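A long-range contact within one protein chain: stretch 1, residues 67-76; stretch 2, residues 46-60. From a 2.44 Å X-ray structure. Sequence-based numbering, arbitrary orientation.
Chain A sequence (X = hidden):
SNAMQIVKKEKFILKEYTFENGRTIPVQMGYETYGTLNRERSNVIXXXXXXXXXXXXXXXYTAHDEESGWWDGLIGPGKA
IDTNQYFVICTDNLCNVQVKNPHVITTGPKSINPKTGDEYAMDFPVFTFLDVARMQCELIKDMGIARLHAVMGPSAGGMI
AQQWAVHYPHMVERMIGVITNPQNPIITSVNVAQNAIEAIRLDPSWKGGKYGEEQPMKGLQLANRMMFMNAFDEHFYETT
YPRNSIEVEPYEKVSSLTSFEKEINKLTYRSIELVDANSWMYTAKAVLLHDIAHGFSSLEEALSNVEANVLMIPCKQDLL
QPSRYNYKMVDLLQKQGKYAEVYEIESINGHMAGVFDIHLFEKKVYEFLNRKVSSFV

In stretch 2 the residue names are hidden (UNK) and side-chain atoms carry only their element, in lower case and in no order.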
# COMPACT_ATOMS: atom_id res chain seq x y z
N GLU A 67 -8.57 -27.62 12.53
CA GLU A 67 -8.87 -26.45 13.35
C GLU A 67 -10.34 -26.33 13.70
O GLU A 67 -11.20 -26.96 13.06
CB GLU A 67 -8.44 -25.20 12.59
CG GLU A 67 -6.93 -25.10 12.52
CD GLU A 67 -6.39 -24.16 11.46
OE1 GLU A 67 -7.11 -23.22 11.02
OE2 GLU A 67 -5.20 -24.37 11.08
N SER A 68 -10.60 -25.53 14.72
CA SER A 68 -11.92 -25.13 15.13
C SER A 68 -12.21 -23.71 14.68
O SER A 68 -11.35 -23.02 14.20
CB SER A 68 -12.03 -25.18 16.64
OG SER A 68 -11.59 -26.42 17.10
N GLY A 69 -13.44 -23.27 14.87
CA GLY A 69 -13.87 -21.96 14.45
C GLY A 69 -13.16 -20.84 15.17
O GLY A 69 -12.59 -21.01 16.22
N TRP A 70 -13.27 -19.66 14.60
CA TRP A 70 -12.34 -18.56 14.92
C TRP A 70 -12.46 -17.96 16.34
O TRP A 70 -11.56 -17.25 16.80
CB TRP A 70 -12.42 -17.52 13.82
CG TRP A 70 -13.76 -17.01 13.55
CD1 TRP A 70 -14.59 -17.41 12.55
CD2 TRP A 70 -14.47 -16.02 14.30
NE1 TRP A 70 -15.77 -16.72 12.62
CE2 TRP A 70 -15.73 -15.85 13.69
CE3 TRP A 70 -14.16 -15.24 15.42
CZ2 TRP A 70 -16.70 -14.93 14.15
CZ3 TRP A 70 -15.12 -14.30 15.89
CH2 TRP A 70 -16.38 -14.17 15.26
N TRP A 71 -13.56 -18.22 17.04
CA TRP A 71 -13.74 -17.78 18.44
C TRP A 71 -14.06 -18.98 19.34
O TRP A 71 -14.75 -18.84 20.37
CB TRP A 71 -14.83 -16.70 18.55
CG TRP A 71 -14.36 -15.32 18.96
CD1 TRP A 71 -13.08 -14.88 19.06
CD2 TRP A 71 -15.19 -14.18 19.26
NE1 TRP A 71 -13.04 -13.56 19.44
CE2 TRP A 71 -14.32 -13.10 19.56
CE3 TRP A 71 -16.57 -13.97 19.30
CZ2 TRP A 71 -14.79 -11.84 19.92
CZ3 TRP A 71 -17.05 -12.71 19.66
CH2 TRP A 71 -16.16 -11.66 19.97
N ASP A 72 -13.50 -20.13 18.98
CA ASP A 72 -13.83 -21.39 19.67
C ASP A 72 -13.53 -21.32 21.15
O ASP A 72 -14.28 -21.87 21.96
CB ASP A 72 -13.10 -22.58 19.06
CG ASP A 72 -13.61 -23.90 19.62
OD1 ASP A 72 -14.73 -24.36 19.22
OD2 ASP A 72 -12.91 -24.48 20.48
N GLY A 73 -12.45 -20.65 21.52
CA GLY A 73 -12.09 -20.51 22.92
C GLY A 73 -13.12 -19.80 23.78
O GLY A 73 -13.12 -19.98 25.00
N LEU A 74 -13.95 -18.94 23.18
CA LEU A 74 -15.00 -18.19 23.91
C LEU A 74 -16.33 -18.92 23.94
O LEU A 74 -17.15 -18.66 24.81
CB LEU A 74 -15.27 -16.83 23.27
CG LEU A 74 -14.54 -15.61 23.81
CD1 LEU A 74 -14.87 -14.40 22.93
CD2 LEU A 74 -14.80 -15.37 25.33
N ILE A 75 -16.59 -19.72 22.91
CA ILE A 75 -17.90 -20.28 22.69
C ILE A 75 -17.87 -21.78 22.88
O ILE A 75 -17.16 -22.47 22.15
CB ILE A 75 -18.39 -20.05 21.26
CG1 ILE A 75 -18.37 -18.56 20.91
CG2 ILE A 75 -19.79 -20.64 21.08
CD1 ILE A 75 -18.44 -18.26 19.39
N GLY A 76 -18.67 -22.28 23.83
CA GLY A 76 -18.90 -23.70 24.00
C GLY A 76 -19.32 -24.05 25.43
O GLY A 76 -19.49 -23.15 26.26
N UNK A 46 -26.21 -13.50 18.98
CA UNK A 46 -25.77 -13.45 17.60
C UNK A 46 -24.33 -12.99 17.58
O UNK A 46 -24.02 -11.99 18.20
c UNK A 46 -27.14 -11.16 14.72
c UNK A 46 -26.26 -12.25 15.33
c UNK A 46 -26.66 -12.48 16.80
c UNK A 46 -26.26 -13.55 14.51
N UNK A 47 -23.45 -13.76 16.92
CA UNK A 47 -22.03 -13.47 16.73
C UNK A 47 -21.84 -13.05 15.27
O UNK A 47 -22.34 -13.69 14.35
c UNK A 47 -19.65 -14.44 16.74
c UNK A 47 -21.00 -14.58 19.44
c UNK A 47 -21.36 -15.41 18.27
c UNK A 47 -21.15 -14.75 16.91
N UNK A 48 -21.08 -11.99 15.05
CA UNK A 48 -20.82 -11.49 13.71
C UNK A 48 -19.34 -11.65 13.41
O UNK A 48 -18.50 -11.35 14.27
s UNK A 48 -22.86 -9.72 14.18
c UNK A 48 -21.18 -10.04 13.66
N UNK A 49 -19.02 -12.07 12.19
CA UNK A 49 -17.64 -12.37 11.84
C UNK A 49 -16.83 -11.21 11.26
O UNK A 49 -17.38 -10.22 10.79
c UNK A 49 -17.58 -13.65 10.98
n UNK A 49 -18.47 -13.58 7.43
c UNK A 49 -18.78 -13.96 8.71
c UNK A 49 -17.36 -12.87 7.45
n UNK A 49 -16.92 -12.81 8.70
c UNK A 49 -17.82 -13.46 9.52
N UNK A 50 -15.51 -11.32 11.34
CA UNK A 50 -14.61 -10.25 10.92
C UNK A 50 -14.21 -10.43 9.44
O UNK A 50 -14.56 -11.42 8.81
c UNK A 50 -13.35 -10.13 11.83
c UNK A 50 -10.65 -12.74 11.12
c UNK A 50 -11.99 -13.50 12.99
o UNK A 50 -10.14 -14.78 12.17
c UNK A 50 -12.77 -12.35 12.89
c UNK A 50 -11.45 -11.58 11.05
c UNK A 50 -12.50 -11.37 11.94
c UNK A 50 -10.92 -13.67 12.10
N UNK A 51 -13.46 -9.43 8.94
CA UNK A 51 -13.15 -9.21 7.50
C UNK A 51 -13.00 -10.47 6.66
O UNK A 51 -13.78 -10.70 5.75
c UNK A 51 -11.84 -8.35 7.37
c UNK A 51 -11.03 -8.63 4.98
c UNK A 51 -10.82 -8.17 3.70
c UNK A 51 -11.65 -6.04 4.36
c UNK A 51 -11.58 -7.82 5.96
c UNK A 51 -11.12 -6.87 3.39
c UNK A 51 -11.87 -6.52 5.63
N UNK A 52 -12.00 -11.27 6.97
CA UNK A 52 -11.65 -12.43 6.13
C UNK A 52 -12.22 -13.77 6.62
O UNK A 52 -11.92 -14.80 6.03
o UNK A 52 -9.65 -12.53 7.42
c UNK A 52 -10.12 -12.57 6.07
N UNK A 53 -13.02 -13.75 7.69
CA UNK A 53 -13.59 -14.99 8.28
C UNK A 53 -14.93 -15.40 7.66
O UNK A 53 -15.25 -15.01 6.54
c UNK A 53 -13.72 -14.84 9.81
N UNK A 54 -15.70 -16.20 8.39
CA UNK A 54 -16.92 -16.85 7.93
C UNK A 54 -17.85 -17.08 9.14
O UNK A 54 -17.49 -16.75 10.27
c UNK A 54 -16.64 -18.24 7.25
o UNK A 54 -16.29 -19.25 8.24
c UNK A 54 -15.53 -18.15 6.23
N UNK A 55 -19.00 -17.72 8.90
CA UNK A 55 -19.94 -18.07 9.96
C UNK A 55 -19.36 -19.03 11.04
O UNK A 55 -19.94 -19.19 12.11
c UNK A 55 -21.19 -18.71 9.34
o UNK A 55 -20.88 -20.02 8.84
N UNK A 56 -18.22 -19.65 10.74
CA UNK A 56 -17.64 -20.68 11.60
C UNK A 56 -16.95 -20.11 12.82
O UNK A 56 -15.73 -20.12 12.94
c UNK A 56 -15.25 -23.61 11.50
c UNK A 56 -16.86 -24.74 12.47
c UNK A 56 -16.65 -21.54 10.79
c UNK A 56 -16.39 -22.87 11.41
n UNK A 56 -15.57 -24.76 12.17
n UNK A 56 -17.39 -23.62 12.01
N UNK A 57 -17.76 -19.59 13.72
CA UNK A 57 -17.26 -18.98 14.95
C UNK A 57 -16.78 -20.02 15.96
O UNK A 57 -15.99 -19.70 16.83
c UNK A 57 -18.36 -18.12 15.59
N UNK A 58 -17.29 -21.25 15.89
CA UNK A 58 -16.93 -22.29 16.88
C UNK A 58 -17.11 -23.70 16.35
O UNK A 58 -17.78 -23.96 15.33
c UNK A 58 -17.71 -22.09 18.19
N UNK A 59 -16.46 -24.63 17.04
CA UNK A 59 -16.63 -26.04 16.78
C UNK A 59 -16.02 -26.45 15.46
O UNK A 59 -15.10 -25.78 14.96
N UNK A 60 -16.51 -27.59 14.96
CA UNK A 60 -15.98 -28.22 13.75
C UNK A 60 -17.08 -28.81 12.92
O UNK A 60 -18.11 -29.22 13.45
c UNK A 60 -11.90 -29.96 16.24
c UNK A 60 -14.06 -29.11 15.23
c UNK A 60 -12.98 -30.19 15.21
n UNK A 60 -10.65 -30.77 15.99
c UNK A 60 -15.04 -29.36 14.09
O HOH W 1 -13.40 -26.46 11.76

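Position 46 carries four carbons, forked at the second, and lies out of reach of stretch 1. It is Leu-46. Position 47 also has four carbons, but the fork is at the first and one arm is two carbons long. A carbon of the short arm packs 3.6 Å from Trp-70 CH2. This is Ile-47. Position 48 has one carbon and one sulfur, and its CA-to-CB bond points away from stretch 1: Cys-48. Position 49 has a carbon and a five-membered ring of three carbons and two nitrogens. Its CB lies 3.5 Å from Trp-70 CZ2. It is His-49; its ND1 donates to the backbone O of position 50, 2.7 Å away.

Position 50 has a carbon and a six-carbon ring bearing an oxygen. The ring edge meets the face of the Trp-70 six-membered ring. It is Tyr-50. Position 51 has the same ring without the oxygen: Phe-51. Position 52 has one carbon and one oxygen: Ser-52. Neither reaches stretch 1. Position 53 has a single carbon, its CB, over the face of the Trp-70 five-membered ring. It is Ala-53, and it closes a type I turn from Tyr-50.

Position 54 has one carbon carrying an oxygen and a carbon. Its backbone O accepts from Trp-70 NE1 at 2.9 Å. It is Thr-54. Position 55 has a carbon and an oxygen, and its CA-to-CB bond points away from stretch 1: Ser-55. Position 56 has a carbon and a ring of three carbons and two nitrogens, with Gly-69 CA over one face. It is His-56. A water links its NE2 to Glu-67 O.

Position 57 has one carbon. Its CA lies over the Trp-70 face opposite Tyr-50 and Ala-53. It is Ala-57. Position 58 also has one carbon, a CB 3.7 Å from Ile-75 CB: Ala-58. Position 59 has no side-chain atoms and a positive phi, which favours glycine: Gly-59. Position 60 has four carbons in a row ending in nitrogen. The last carbon is 3.7 Å from Ser-68 OG. It is Lys-60.

The contact centres on Trp-70, whose indole is covered on both faces and hydrogen-bonded at its edge. Backbone hydrogen bonds join the two stretches beside it. Trp-70 N donates to His-56 O at 3.0 Å, Trp-71 N to Ala-57 O at 2.9 Å, and Gly-69 N to Gly-59 O at 3.0 Å. Gly-59 N donates back to Asp-72 OD1 at 2.8 Å. At Gly-69 an ideal CB would be 2.3 Å from Ala-58 N, a clash.

Stretch 2 46-60: LICHYFSATSHAAGK
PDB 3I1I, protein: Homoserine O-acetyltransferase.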